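Local coordinates for protein TqaA (Penicillium aethiopicum, PDB 5DLK) that is a fungal nonribosomal peptide synthetase whose terminal condensation-like domain, the part described here in mutant form, probably releases the peptide by macrocyclization, at residues M133-C136 with K137-D141; Y297-S301 with R302-F306; T450-A453 with N454-A458. One frame throughout, in Å; residues are numbered along the deposited sequence.

Contact 1 of 3, residues M133-C136 with K137-D141; sequences MEVC and KALWD
V135 and L139, one helical turn apart, meet through the ends of their branches, CG1 of V135 lying 4.3 Å from CD1 of L139, a loose apolar touch. L139 sets its CG anti to the carbonyl carbon (chi1 -69°), which brings it within 3.5 Å of V135 O, the carbonyl that also accepts L139 N at 3.0 Å. The same i to i+4 ladder ties K137 N to M133 O at 2.8 Å, A138 N to E134 O and W140 N to C136 O. K137 curls forward along the helix, bent at chi2 and beyond, and its NZ reaches the syn lone pair of D141 OD2 at 2.9 Å in a salt bridge. Helix 132-144 is the crossover of a beta-alpha-beta unit, running between the parallel neighbours 122-125 and 158-163, and its inner face lies on the mixed sheet: C136 sits against V171 and T173, M133 against S411 and F413. The indole of W140 meets F67 and F413 of that sheet, and W145 just past the helix. D141 OD1 takes a hydrogen bond from W145 NE1, gripping the carboxylate through both oxygens, and D131 OD2 accepts E134 N near the helix start.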
loop_
_atom_site.group_PDB
_atom_site.type_symbol
_atom_site.label_atom_id
_atom_site.label_comp_id
_atom_site.label_asym_id
_atom_site.label_seq_id
_atom_site.Cartn_x
_atom_site.Cartn_y
_atom_site.Cartn_z
ATOM N N MET A 133 -9.975 -22.334 10.857
ATOM C CA MET A 133 -9.656 -21.548 9.664
ATOM C C MET A 133 -10.802 -21.632 8.652
ATOM O O MET A 133 -11.141 -20.635 8.012
ATOM C CB MET A 133 -8.342 -22.001 9.022
ATOM C CG MET A 133 -7.889 -21.083 7.868
ATOM S SD MET A 133 -7.554 -19.367 8.343
ATOM C CE MET A 133 -6.050 -19.544 9.298
ATOM N N GLU A 134 -11.425 -22.805 8.538
ATOM C CA GLU A 134 -12.534 -22.990 7.608
ATOM C C GLU A 134 -13.747 -22.152 8.006
ATOM O O GLU A 134 -14.504 -21.694 7.145
ATOM C CB GLU A 134 -12.922 -24.473 7.509
ATOM C CG GLU A 134 -11.858 -25.321 6.795
ATOM C CD GLU A 134 -12.169 -26.809 6.829
ATOM O OE1 GLU A 134 -13.354 -27.163 7.028
ATOM O OE2 GLU A 134 -11.225 -27.617 6.649
ATOM N N VAL A 135 -13.946 -21.968 9.306
ATOM C CA VAL A 135 -14.982 -21.059 9.787
ATOM C C VAL A 135 -14.646 -19.617 9.370
ATOM O O VAL A 135 -15.511 -18.880 8.901
ATOM C CB VAL A 135 -15.126 -21.134 11.318
ATOM C CG1 VAL A 135 -16.016 -19.999 11.848
ATOM C CG2 VAL A 135 -15.676 -22.509 11.717
ATOM N N CYS A 136 -13.397 -19.228 9.575
ATOM C CA CYS A 136 -12.938 -17.889 9.188
ATOM C C CYS A 136 -13.158 -17.654 7.693
ATOM O O CYS A 136 -13.632 -16.589 7.279
ATOM C CB CYS A 136 -11.462 -17.699 9.525
ATOM S SG CYS A 136 -11.051 -17.612 11.279
ATOM N N LYS A 137 -12.813 -18.651 6.887
ATOM C CA LYS A 137 -12.974 -18.532 5.440
ATOM C C LYS A 137 -14.446 -18.426 5.072
ATOM O O LYS A 137 -14.810 -17.646 4.211
ATOM C CB LYS A 137 -12.319 -19.717 4.717
ATOM C CG LYS A 137 -12.221 -19.571 3.198
ATOM C CD LYS A 137 -11.459 -18.284 2.806
ATOM C CE LYS A 137 -10.667 -18.463 1.503
ATOM N NZ LYS A 137 -11.521 -18.923 0.369
ATOM N N ALA A 138 -15.315 -19.185 5.742
ATOM C CA ALA A 138 -16.744 -19.086 5.453
ATOM C C ALA A 138 -17.318 -17.700 5.772
ATOM O O ALA A 138 -18.180 -17.213 5.048
ATOM C CB ALA A 138 -17.537 -20.172 6.235
ATOM N N LEU A 139 -16.877 -17.090 6.871
ATOM C CA LEU A 139 -17.377 -15.777 7.250
ATOM C C LEU A 139 -16.832 -14.721 6.273
ATOM O O LEU A 139 -17.540 -13.790 5.886
ATOM C CB LEU A 139 -16.970 -15.428 8.691
ATOM C CG LEU A 139 -17.671 -16.263 9.775
ATOM C CD1 LEU A 139 -17.016 -15.929 11.103
ATOM C CD2 LEU A 139 -19.155 -15.938 9.783
ATOM N N TRP A 140 -15.577 -14.900 5.879
ATOM C CA TRP A 140 -14.919 -14.003 4.905
ATOM C C TRP A 140 -15.665 -13.975 3.570
ATOM O O TRP A 140 -16.132 -12.924 3.128
ATOM C CB TRP A 140 -13.480 -14.459 4.695
ATOM C CG TRP A 140 -12.672 -13.655 3.687
ATOM C CD1 TRP A 140 -12.294 -14.058 2.435
ATOM C CD2 TRP A 140 -12.123 -12.336 3.869
ATOM N NE1 TRP A 140 -11.534 -13.073 1.830
ATOM C CE2 TRP A 140 -11.425 -12.005 2.681
ATOM C CE3 TRP A 140 -12.144 -11.412 4.920
ATOM C CZ2 TRP A 140 -10.755 -10.781 2.518
ATOM C CZ3 TRP A 140 -11.485 -10.189 4.752
ATOM C CH2 TRP A 140 -10.797 -9.892 3.561
ATOM N N ASP A 141 -15.793 -15.138 2.938
ATOM C CA ASP A 141 -16.496 -15.260 1.662
ATOM C C ASP A 141 -17.998 -15.061 1.731
ATOM O O ASP A 141 -18.622 -14.678 0.747
ATOM C CB ASP A 141 -16.215 -16.627 1.037
ATOM C CG ASP A 141 -14.799 -16.742 0.512
ATOM O OD1 ASP A 141 -14.215 -15.700 0.132
ATOM O OD2 ASP A 141 -14.271 -17.868 0.469
#

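Contact 2 of 3, residues Y297-S301 with R302-F306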
loop_
_atom_site.group_PDB
_atom_site.type_symbol
_atom_site.label_atom_id
_atom_site.label_comp_id
_atom_site.label_asym_id
_atom_site.label_seq_id
_atom_site.Cartn_x
_atom_site.Cartn_y
_atom_site.Cartn_z
ATOM N N TYR A 297 10.170 0.936 -26.655
ATOM C CA TYR A 297 9.989 0.147 -27.877
ATOM C C TYR A 297 8.553 0.183 -28.395
ATOM O O TYR A 297 8.304 0.499 -29.566
ATOM C CB TYR A 297 10.416 -1.296 -27.617
ATOM C CG TYR A 297 10.178 -2.197 -28.809
ATOM C CD1 TYR A 297 11.007 -2.141 -29.921
ATOM C CD2 TYR A 297 9.098 -3.072 -28.830
ATOM C CE1 TYR A 297 10.783 -2.955 -31.013
ATOM C CE2 TYR A 297 8.867 -3.887 -29.915
ATOM C CZ TYR A 297 9.708 -3.826 -30.996
ATOM O OH TYR A 297 9.466 -4.643 -32.070
ATOM N N HIS A 298 7.592 -0.137 -27.535
ATOM C CA HIS A 298 6.208 -0.232 -27.999
ATOM C C HIS A 298 5.615 1.134 -28.345
ATOM O O HIS A 298 4.812 1.244 -29.278
ATOM C CB HIS A 298 5.375 -0.981 -26.964
ATOM C CG HIS A 298 5.567 -2.463 -27.043
ATOM N ND1 HIS A 298 5.081 -3.209 -28.095
ATOM C CD2 HIS A 298 6.237 -3.328 -26.244
ATOM C CE1 HIS A 298 5.413 -4.478 -27.926
ATOM N NE2 HIS A 298 6.114 -4.582 -26.810
ATOM N N LEU A 299 6.061 2.185 -27.661
ATOM C CA LEU A 299 5.535 3.516 -27.926
ATOM C C LEU A 299 6.302 4.253 -29.033
ATOM O O LEU A 299 5.873 5.318 -29.464
ATOM C CB LEU A 299 5.565 4.380 -26.643
ATOM C CG LEU A 299 4.747 3.831 -25.463
ATOM C CD1 LEU A 299 4.973 4.703 -24.218
ATOM C CD2 LEU A 299 3.257 3.778 -25.855
ATOM N N GLY A 300 7.448 3.711 -29.446
ATOM C CA GLY A 300 8.322 4.380 -30.397
ATOM C C GLY A 300 8.829 5.707 -29.847
ATOM O O GLY A 300 8.881 6.702 -30.560
ATOM N N SER A 301 9.216 5.700 -28.573
ATOM C CA SER A 301 9.462 6.929 -27.834
ATOM C C SER A 301 10.799 6.906 -27.117
ATOM O O SER A 301 11.205 5.870 -26.598
ATOM C CB SER A 301 8.329 7.144 -26.821
ATOM O OG SER A 301 8.568 8.298 -26.020
ATOM N N ARG A 302 11.494 8.041 -27.077
ATOM C CA ARG A 302 12.705 8.126 -26.267
ATOM C C ARG A 302 12.474 8.894 -24.963
ATOM O O ARG A 302 13.418 9.294 -24.304
ATOM C CB ARG A 302 13.838 8.800 -27.054
ATOM C CG ARG A 302 14.370 7.942 -28.207
ATOM C CD ARG A 302 15.545 8.643 -28.920
ATOM N NE ARG A 302 15.957 7.881 -30.094
ATOM C CZ ARG A 302 15.399 7.991 -31.295
ATOM N NH1 ARG A 302 14.414 8.859 -31.494
ATOM N NH2 ARG A 302 15.837 7.237 -32.299
ATOM N N ASP A 303 11.220 9.135 -24.605
ATOM C CA ASP A 303 10.939 9.914 -23.402
ATOM C C ASP A 303 9.648 9.357 -22.828
ATOM O O ASP A 303 8.577 9.662 -23.349
ATOM C CB ASP A 303 10.808 11.405 -23.762
ATOM C CG ASP A 303 10.537 12.289 -22.564
ATOM O OD1 ASP A 303 10.733 11.857 -21.412
ATOM O OD2 ASP A 303 10.106 13.448 -22.778
ATOM N N VAL A 304 9.736 8.486 -21.822
ATOM C CA VAL A 304 8.517 7.817 -21.362
ATOM C C VAL A 304 8.210 8.203 -19.913
ATOM O O VAL A 304 9.119 8.487 -19.124
ATOM C CB VAL A 304 8.616 6.285 -21.492
ATOM C CG1 VAL A 304 8.820 5.873 -22.965
ATOM C CG2 VAL A 304 9.716 5.740 -20.608
ATOM N N VAL A 305 6.925 8.260 -19.583
ATOM C CA VAL A 305 6.519 8.542 -18.215
ATOM C C VAL A 305 5.540 7.471 -17.793
ATOM O O VAL A 305 4.593 7.190 -18.521
ATOM C CB VAL A 305 5.858 9.940 -18.048
ATOM C CG1 VAL A 305 5.453 10.155 -16.578
ATOM C CG2 VAL A 305 6.840 11.043 -18.491
ATOM N N PHE A 306 5.792 6.825 -16.663
ATOM C CA PHE A 306 4.805 5.872 -16.141
ATOM C C PHE A 306 4.751 6.016 -14.619
ATOM O O PHE A 306 5.536 6.753 -14.029
ATOM C CB PHE A 306 5.132 4.422 -16.584
ATOM C CG PHE A 306 6.547 3.975 -16.281
ATOM C CD1 PHE A 306 7.603 4.302 -17.133
ATOM C CD2 PHE A 306 6.824 3.245 -15.135
ATOM C CE1 PHE A 306 8.911 3.884 -16.854
ATOM C CE2 PHE A 306 8.128 2.830 -14.842
ATOM C CZ PHE A 306 9.174 3.155 -15.698
#
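The imidazole of H298 carries Y297 CD2 over the centre of one face, 3.8 Å above the plane, while H298 CD2 lies in plane at the edge of the phenol ring; farther out F476 meets Y297 edge-to-face and F294 meets H298. The helix ends just beyond these rings in a Schellman motif at G300, whose positive phi (62°) turns the chain away, with a weak bond from G300 N to Y297 O. S301 then opens an ST turn: its OG accepts D303 N at 3.1 Å, nearly straight at 166°. The hydroxyl reaches that amide because it stands opposite the backbone N about CA-CB (chi1 177°). With an alanine at S301, the D303 amide would probably be left without this acceptor and the turn freer to move. V304 CG1 lies 3.9 Å from S301 OG and also touches L299 CD1, at 4.2 Å, bridging helix end and strand start. D303 pairs through OD2 with R334 in a salt bridge. Helix 283-299 passes almost directly into strand 303-310, which hydrogen-bonds to strand 329-336 through V304 with V335 and F306 with L333, while the F306 ring packs back on T291, A292 and L295 of the helix.

Contact 3 of 3, residues T450-A453 with N454-A458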
loop_
_atom_site.group_PDB
_atom_site.type_symbol
_atom_site.label_atom_id
_atom_site.label_comp_id
_atom_site.label_asym_id
_atom_site.label_seq_id
_atom_site.Cartn_x
_atom_site.Cartn_y
_atom_site.Cartn_z
ATOM N N THR A 450 0.184 -12.420 -19.800
ATOM C CA THR A 450 1.247 -13.420 -19.772
ATOM C C THR A 450 2.423 -12.879 -20.585
ATOM O O THR A 450 3.576 -13.016 -20.182
ATOM C CB THR A 450 0.783 -14.812 -20.324
ATOM O OG1 THR A 450 -0.171 -15.403 -19.433
ATOM C CG2 THR A 450 1.955 -15.769 -20.427
ATOM N N GLU A 451 2.126 -12.248 -21.718
ATOM C CA GLU A 451 3.189 -11.724 -22.579
ATOM C C GLU A 451 3.901 -10.560 -21.910
ATOM O O GLU A 451 5.126 -10.446 -21.996
ATOM C CB GLU A 451 2.644 -11.284 -23.941
ATOM C CG GLU A 451 3.730 -10.835 -24.938
ATOM C CD GLU A 451 4.733 -11.942 -25.329
ATOM O OE1 GLU A 451 4.520 -13.128 -24.993
ATOM O OE2 GLU A 451 5.747 -11.625 -25.993
ATOM N N LEU A 452 3.139 -9.703 -21.237
ATOM C CA LEU A 452 3.735 -8.599 -20.494
ATOM C C LEU A 452 4.680 -9.120 -19.408
ATOM O O LEU A 452 5.808 -8.666 -19.303
ATOM C CB LEU A 452 2.650 -7.720 -19.866
ATOM C CG LEU A 452 3.191 -6.554 -19.043
ATOM C CD1 LEU A 452 4.031 -5.602 -19.893
ATOM C CD2 LEU A 452 2.033 -5.834 -18.339
ATOM N N ALA A 453 4.217 -10.071 -18.597
ATOM C CA ALA A 453 5.064 -10.602 -17.530
ATOM C C ALA A 453 6.309 -11.283 -18.106
ATOM O O ALA A 453 7.411 -11.162 -17.559
ATOM C CB ALA A 453 4.259 -11.584 -16.636
ATOM N N ASN A 454 6.129 -12.002 -19.212
ATOM C CA ASN A 454 7.243 -12.657 -19.886
ATOM C C ASN A 454 8.274 -11.673 -20.425
ATOM O O ASN A 454 9.471 -11.858 -20.233
ATOM C CB ASN A 454 6.730 -13.525 -21.033
ATOM C CG ASN A 454 6.168 -14.852 -20.537
ATOM O OD1 ASN A 454 6.396 -15.237 -19.386
ATOM N ND2 ASN A 454 5.427 -15.547 -21.393
ATOM N N ASN A 455 7.799 -10.650 -21.122
ATOM C CA ASN A 455 8.710 -9.666 -21.729
ATOM C C ASN A 455 9.503 -8.880 -20.678
ATOM O O ASN A 455 10.719 -8.717 -20.792
ATOM C CB ASN A 455 7.935 -8.669 -22.588
ATOM C CG ASN A 455 7.354 -9.284 -23.851
ATOM O OD1 ASN A 455 6.496 -8.671 -24.488
ATOM N ND2 ASN A 455 7.774 -10.503 -24.193
ATOM N N ILE A 456 8.788 -8.370 -19.680
ATOM C CA ILE A 456 9.425 -7.616 -18.596
ATOM C C ILE A 456 10.469 -8.484 -17.897
ATOM O O ILE A 456 11.595 -8.051 -17.685
ATOM C CB ILE A 456 8.394 -7.119 -17.544
ATOM C CG1 ILE A 456 7.397 -6.124 -18.161
ATOM C CG2 ILE A 456 9.104 -6.470 -16.356
ATOM C CD1 ILE A 456 8.043 -4.852 -18.725
ATOM N N SER A 457 10.104 -9.722 -17.557
ATOM C CA SER A 457 11.065 -10.590 -16.888
ATOM C C SER A 457 12.266 -10.910 -17.793
ATOM O O SER A 457 13.391 -10.971 -17.299
ATOM C CB SER A 457 10.381 -11.876 -16.395
ATOM O OG SER A 457 9.906 -12.648 -17.476
ATOM N N ALA A 458 12.042 -11.077 -19.096
ATOM C CA ALA A 458 13.130 -11.363 -20.031
ATOM C C ALA A 458 14.133 -10.213 -20.103
ATOM O O ALA A 458 15.346 -10.428 -20.163
ATOM C CB ALA A 458 12.574 -11.657 -21.434
HETATM O O HOH W 1 3.731 -15.089 -23.807
#
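E451 and N455 are joined by a side-chain hydrogen bond along helix 446-465, N455 ND2 giving to E451 OE2 at 2.9 Å and 148°. The amide stands almost perpendicular to the carboxylate (88° between planes), and its nitrogen meets OE2 from well above the carboxylate plane rather than within it. With CG of E451 anti to the backbone N, a bend at chi2 (63°) carries the carboxylate forward along the helix to N455. A water takes a hydrogen bond from N454 ND2 at 3.0 Å and also lies against E451 OE1, though so close that this second bond is doubtful. The regular i to i+4 backbone bonds accompany the pair: N455 N to E451 O at 2.8 Å, N454 N to T450 O, I456 N to L452 O and S457 N to A453 O. T450 and N454 lie alongside each other, the threonine methyl CG2 3.6 Å from N454 ND2, and T450 OG1 bonds to Q446 NE2. L452 and I456 are likewise aligned, CD1 of L452 3.8 Å from CG1 of I456, as an apolar ridge. This ridge rests on F294 of helix 283-299, which N455 also touches; L452 and A453 meet V437 of strand 433-440, and T450, N454 and S457 reach strand 265-272, so helix 446-465 packs against both that helix and the six-stranded sheet.

Overall arrangement
Contacts 1, 2 and 3 follow one another along the chain, all within the condensation domain, whose fold is built from two halves resembling chloramphenicol acetyltransferase. Contact 1 belongs to the N-terminal half, on a helix against the five-stranded sheet. Contacts 2 and 3 belong to the C-terminal half and its six-stranded sheet; their centres are about 17 Å apart and their nearest atoms about 5 Å. Helix 283-299 links them, ending in contact 2 and touching contact 3 through F294. The centre of contact 1 is about 46 Å from that of contact 2, across the chain's centre, and 35 Å from that of contact 3. All three thus belong to the framework of the halves, away from the phosphopantetheine-binding residues.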